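Local structure of restriction endonuclease THAI (Thermoplasma acidophilum, 3NDH) at the interface of chains A and B. The protein cleaves double-stranded DNA at its recognition sequence as a restriction endonuclease and intercalates into the bound DNA without flipping out bases. Residues are numbered along the deposited sequence; one frame, centred on the assembly and turned at random. Chains: chain A/B, restriction endonuclease THAI.

Contact 1: the interface of chains A and B. Residues chain A 221-225; chain B 32, 36, 40, 72.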
loop_
_atom_site.group_PDB
_atom_site.type_symbol
_atom_site.label_atom_id
_atom_site.label_comp_id
_atom_site.label_asym_id
_atom_site.label_seq_id
_atom_site.Cartn_x
_atom_site.Cartn_y
_atom_site.Cartn_z
ATOM N N LEU A 221 -1.691 -0.323 -22.748
ATOM C CA LEU A 221 -0.909 0.895 -22.936
ATOM C C LEU A 221 0.466 0.649 -23.545
ATOM O O LEU A 221 0.960 1.500 -24.283
ATOM C CB LEU A 221 -0.770 1.681 -21.622
ATOM C CG LEU A 221 -2.038 2.389 -21.139
ATOM C CD1 LEU A 221 -1.807 3.024 -19.782
ATOM C CD2 LEU A 221 -2.497 3.452 -22.149
ATOM N N TRP A 222 1.088 -0.491 -23.246
ATOM C CA TRP A 222 2.331 -0.877 -23.926
ATOM C C TRP A 222 2.091 -1.194 -25.400
ATOM O O TRP A 222 2.874 -0.791 -26.262
ATOM C CB TRP A 222 3.037 -2.063 -23.240
ATOM C CG TRP A 222 3.682 -1.676 -21.951
ATOM C CD1 TRP A 222 3.341 -2.103 -20.702
ATOM C CD2 TRP A 222 4.741 -0.736 -21.787
ATOM N NE1 TRP A 222 4.148 -1.497 -19.757
ATOM C CE2 TRP A 222 5.009 -0.643 -20.403
ATOM C CE3 TRP A 222 5.491 0.042 -22.679
ATOM C CZ2 TRP A 222 6.008 0.176 -19.902
ATOM C CZ3 TRP A 222 6.460 0.878 -22.179
ATOM C CH2 TRP A 222 6.706 0.947 -20.796
ATOM N N SER A 223 1.005 -1.897 -25.682
ATOM C CA SER A 223 0.777 -2.451 -27.001
ATOM C C SER A 223 0.277 -1.443 -28.010
ATOM O O SER A 223 0.635 -1.489 -29.180
ATOM C CB SER A 223 -0.189 -3.624 -26.889
ATOM O OG SER A 223 -0.360 -4.232 -28.169
ATOM N N GLU A 224 -0.550 -0.510 -27.567
ATOM C CA GLU A 224 -1.230 0.364 -28.514
ATOM C C GLU A 224 -0.253 1.269 -29.267
ATOM O O GLU A 224 0.763 1.690 -28.730
ATOM C CB GLU A 224 -2.327 1.176 -27.816
ATOM C CG GLU A 224 -1.846 2.139 -26.752
ATOM C CD GLU A 224 -2.966 3.012 -26.202
ATOM O OE1 GLU A 224 -4.104 2.517 -26.065
ATOM O OE2 GLU A 224 -2.709 4.198 -25.906
ATOM N N GLY A 225 -0.576 1.551 -30.520
ATOM C CA GLY A 225 0.221 2.425 -31.361
ATOM C C GLY A 225 1.633 1.962 -31.592
ATOM O O GLY A 225 1.952 0.751 -31.543
ATOM O OXT GLY A 225 2.486 2.822 -31.841
ATOM N N LYS B 32 9.810 2.610 -27.004
ATOM C CA LYS B 32 8.488 2.650 -26.341
ATOM C C LYS B 32 8.637 2.841 -24.832
ATOM O O LYS B 32 7.917 3.625 -24.237
ATOM C CB LYS B 32 7.629 1.404 -26.619
ATOM C CG LYS B 32 6.759 1.494 -27.869
ATOM C CD LYS B 32 5.740 0.360 -27.919
ATOM C CE LYS B 32 4.748 0.561 -29.062
ATOM N NZ LYS B 32 3.585 -0.382 -28.991
ATOM N N ARG B 36 7.067 6.090 -22.957
ATOM C CA ARG B 36 5.838 5.795 -22.206
ATOM C C ARG B 36 5.990 5.495 -20.732
ATOM O O ARG B 36 4.997 5.654 -19.993
ATOM C CB ARG B 36 5.121 4.633 -22.873
ATOM C CG ARG B 36 4.877 4.861 -24.330
ATOM C CD ARG B 36 4.071 3.744 -24.941
ATOM N NE ARG B 36 3.801 4.041 -26.342
ATOM C CZ ARG B 36 2.994 3.321 -27.117
ATOM N NH1 ARG B 36 2.361 2.267 -26.623
ATOM N NH2 ARG B 36 2.825 3.689 -28.380
ATOM N N MET B 40 3.146 6.336 -17.596
ATOM C CA MET B 40 2.535 5.290 -16.807
ATOM C C MET B 40 2.888 5.426 -15.326
ATOM O O MET B 40 2.040 5.233 -14.452
ATOM C CB MET B 40 2.932 3.912 -17.310
ATOM C CG MET B 40 2.480 3.643 -18.729
ATOM S SD MET B 40 2.522 1.883 -19.152
ATOM C CE MET B 40 2.798 1.983 -20.925
ATOM N N TYR B 72 4.036 -7.926 -22.439
ATOM C CA TYR B 72 4.072 -7.429 -23.819
ATOM C C TYR B 72 5.298 -7.926 -24.593
ATOM O O TYR B 72 5.174 -8.472 -25.700
ATOM C CB TYR B 72 4.014 -5.903 -23.798
ATOM C CG TYR B 72 4.080 -5.255 -25.160
ATOM C CD1 TYR B 72 3.235 -5.634 -26.190
ATOM C CD2 TYR B 72 5.005 -4.270 -25.415
ATOM C CE1 TYR B 72 3.294 -5.029 -27.434
ATOM C CE2 TYR B 72 5.080 -3.666 -26.658
ATOM C CZ TYR B 72 4.229 -4.043 -27.656
ATOM O OH TYR B 72 4.283 -3.417 -28.884
#
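The carbonyl oxygen of A:Glu224 is the best-held polar atom of this interface of the deposited dimer, accepting two hydrogen bonds from the guanidinium of B:Arg36. B:Arg36 meets it end-on, NH1 2.7 Å and NH2 2.9 Å from A:Glu224 O; the oxygen lies in the guanidinium plane, and both nitrogens lie in the carbonyl plane. NH1 of B:Arg36 also donates to A:Leu221 O at 2.8 Å, an acceptor tilted 26° from the guanidinium plane. One arginine thus ties the final helical turn to the residue just after it, at the helix C-terminus, where no further turn follows to supply backbone N-H donors. Its chain runs extended from CG to NE, and the CE methylene of B:Lys32 lies over one guanidinium face, towards the rim.

B:Lys32, extended beyond CG, reaches alongside. NZ of B:Lys32, the side-chain amine, donates in the carbonyl plane to A:Trp222 O at 2.8 Å, and to the C-terminal carboxylate at A:Gly225 O, there from above the plane. The phenol OH of B:Tyr72 accepts from B:Lys32 NZ at 3.1 Å and so helps to place it. If both side chains are charged, as is likely, the negative end of the helix dipole and the terminal carboxylate would probably favour them here.

Apolar packing flanks this cap. The methyl CE of B:Met40 sits over the centre of the A:Trp222 indole, 3.5 Å from CD2, in a CH-pi contact with both rings, the methionine chain running slantwise to the tryptophan. B:Tyr72, with CG anti to the backbone N (chi1 179°), turns one ring face to the backbone between A:Trp222 and A:Ser223; CE1 lies 3.6 Å from A:Ser223 CA.

In the fold, the C-terminal helix 216-223 and tail of chain A dock on chain B, against helix 27-46, which supplies B:Lys32, B:Arg36 and B:Met40, and the end of helix 58-74, which supplies B:Tyr72.

Contact 2: the interface of chains A and B. Residues chain A 47-49, 54-55, 57; chain B 57, 60, 64, 85.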
loop_
_atom_site.group_PDB
_atom_site.type_symbol
_atom_site.label_atom_id
_atom_site.label_comp_id
_atom_site.label_asym_id
_atom_site.label_seq_id
_atom_site.Cartn_x
_atom_site.Cartn_y
_atom_site.Cartn_z
ATOM N N GLU A 47 -8.368 -4.679 -7.205
ATOM C CA GLU A 47 -7.347 -3.737 -7.629
ATOM C C GLU A 47 -6.139 -3.697 -6.688
ATOM O O GLU A 47 -5.205 -2.948 -6.930
ATOM C CB GLU A 47 -7.986 -2.359 -7.743
ATOM C CG GLU A 47 -9.063 -2.383 -8.850
ATOM C CD GLU A 47 -9.856 -1.134 -8.964
ATOM O OE1 GLU A 47 -9.309 -0.057 -8.653
ATOM O OE2 GLU A 47 -11.023 -1.240 -9.419
ATOM N N SER A 48 -6.131 -4.522 -5.653
ATOM C CA SER A 48 -5.106 -4.458 -4.627
ATOM C C SER A 48 -4.591 -5.836 -4.252
ATOM O O SER A 48 -4.256 -6.066 -3.099
ATOM C CB SER A 48 -5.662 -3.836 -3.354
ATOM O OG SER A 48 -6.287 -2.583 -3.578
ATOM N N SER A 49 -4.549 -6.742 -5.222
ATOM C CA SER A 49 -4.171 -8.127 -4.966
ATOM C C SER A 49 -3.068 -8.593 -5.916
ATOM O O SER A 49 -2.636 -7.855 -6.808
ATOM C CB SER A 49 -5.391 -9.035 -5.124
ATOM O OG SER A 49 -6.368 -8.756 -4.134
ATOM N N VAL A 54 -4.893 -10.563 -1.090
ATOM C CA VAL A 54 -5.095 -9.138 -0.917
ATOM C C VAL A 54 -3.929 -8.490 -0.165
ATOM O O VAL A 54 -3.471 -8.999 0.850
ATOM C CB VAL A 54 -6.425 -8.860 -0.199
ATOM C CG1 VAL A 54 -6.694 -7.379 -0.070
ATOM C CG2 VAL A 54 -7.605 -9.520 -0.953
ATOM N N GLY A 55 -3.420 -7.380 -0.710
ATOM C CA GLY A 55 -2.351 -6.624 -0.071
ATOM C C GLY A 55 -2.920 -5.671 0.984
ATOM O O GLY A 55 -4.060 -5.230 0.971
ATOM N N GLU A 57 -2.309 -2.709 1.254
ATOM C CA GLU A 57 -2.627 -1.450 0.624
ATOM C C GLU A 57 -4.091 -1.356 0.200
ATOM O O GLU A 57 -4.568 -0.268 -0.138
ATOM C CB GLU A 57 -1.673 -1.158 -0.541
ATOM C CG GLU A 57 -1.834 -2.027 -1.744
ATOM C CD GLU A 57 -1.022 -3.302 -1.740
ATOM O OE1 GLU A 57 -0.630 -3.799 -0.673
ATOM O OE2 GLU A 57 -0.784 -3.840 -2.861
ATOM N N GLU B 57 2.817 2.447 -1.350
ATOM C CA GLU B 57 2.094 1.472 -2.162
ATOM C C GLU B 57 2.185 1.772 -3.640
ATOM O O GLU B 57 1.866 0.903 -4.460
ATOM C CB GLU B 57 0.632 1.327 -1.710
ATOM C CG GLU B 57 -0.273 2.533 -1.961
ATOM C CD GLU B 57 -0.259 3.569 -0.889
ATOM O OE1 GLU B 57 0.689 3.633 -0.081
ATOM O OE2 GLU B 57 -1.266 4.324 -0.852
ATOM N N SER B 60 3.756 -1.000 -5.623
ATOM C CA SER B 60 3.008 -2.164 -6.021
ATOM C C SER B 60 2.363 -1.926 -7.390
ATOM O O SER B 60 2.280 -2.824 -8.235
ATOM C CB SER B 60 1.958 -2.440 -4.940
ATOM O OG SER B 60 2.611 -2.645 -3.681
ATOM N N ARG B 64 3.282 -3.638 -11.280
ATOM C CA ARG B 64 2.299 -4.107 -12.250
ATOM C C ARG B 64 2.603 -3.577 -13.641
ATOM O O ARG B 64 2.463 -4.283 -14.627
ATOM C CB ARG B 64 0.880 -3.681 -11.834
ATOM C CG ARG B 64 -0.208 -4.521 -12.392
ATOM C CD ARG B 64 -1.539 -4.075 -11.839
ATOM N NE ARG B 64 -1.725 -4.376 -10.423
ATOM C CZ ARG B 64 -2.543 -3.723 -9.592
ATOM N NH1 ARG B 64 -3.269 -2.708 -10.013
ATOM N NH2 ARG B 64 -2.625 -4.073 -8.318
ATOM N N ILE B 85 0.912 -11.865 -3.198
ATOM C CA ILE B 85 1.382 -10.493 -3.048
ATOM C C ILE B 85 2.401 -10.338 -1.909
ATOM O O ILE B 85 3.225 -9.413 -1.952
ATOM C CB ILE B 85 0.195 -9.532 -2.877
ATOM C CG1 ILE B 85 0.636 -8.105 -3.155
ATOM C CG2 ILE B 85 -0.473 -9.663 -1.512
ATOM C CD1 ILE B 85 -0.521 -7.174 -3.438
HETATM O O HOH W 1 -1.473 -7.286 -9.467
HETATM O O HOH W 2 -1.107 -5.484 -6.579
HETATM O O HOH W 3 -4.654 -0.623 -8.249
#
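The guanidinium of B:Arg64 makes a direct polar link across this part of the subunit interface, NH2 donating to A:Glu47 O at 3.1 Å. The bond is fairly straight, 155° at the hydrogen, but NH2 approaches from above the carbonyl plane. Tip to tip with A:Glu57, B:Ile85 brings its CD1 methyl 3.4 Å from carboxylate OE2, while CG2 rests against the backbone of A:Gly55. Near the two-fold axis the side chains of A:Glu57 and B:Glu57 lie alongside, pointing opposite ways, their CB atoms 3.6 Å apart.

Three waters widen the arginine's grip. Water 3 bridges NH1 of B:Arg64 to A:Glu47 O; water 2, 2.7 Å from B:Arg64 NH2, and water 1, beside NE, both lead to A:Ser49 O. A bend at chi3 (-70°) turns the guanidinium towards these two carbonyls. An alanine at B:Arg64 would probably loosen the hold on the A:Glu47 to A:Ser49 segment, since the direct bond and the arginine's water links go together.

In each Glu57, CG is wedged between the backbone N and C (chi1 70° in A:Glu57) and the chain bends again at chi2, which carries the carboxylates away from the close CB pair.

In the deposited dimer this patch probably helps to hold the subunits together. B:Ser60 and B:Arg64 project from helix 58-74, whereas B:Ile85 lies in a loop; opposite them runs the chain A segment after helix 27-46, including short strands 49-50 and 53-54.

The C-alpha centres of contact 1 and contact 2 lie about 22 Å apart on one two-fold symmetric interface, and each recurs with the chains exchanged. Helix 58-74 of chain B serves both, through B:Tyr72 near its C-terminal end in contact 1 and through B:Ser60 and B:Arg64 in contact 2. Contact 2 includes a meeting of equivalent residues close to the axis, whereas contact 1 and its twin are peripheral, each clasping the tail of the other subunit. Together they would probably fix the relative orientation of the two subunits, and so of their DNA-binding surfaces, in the deposited dimer.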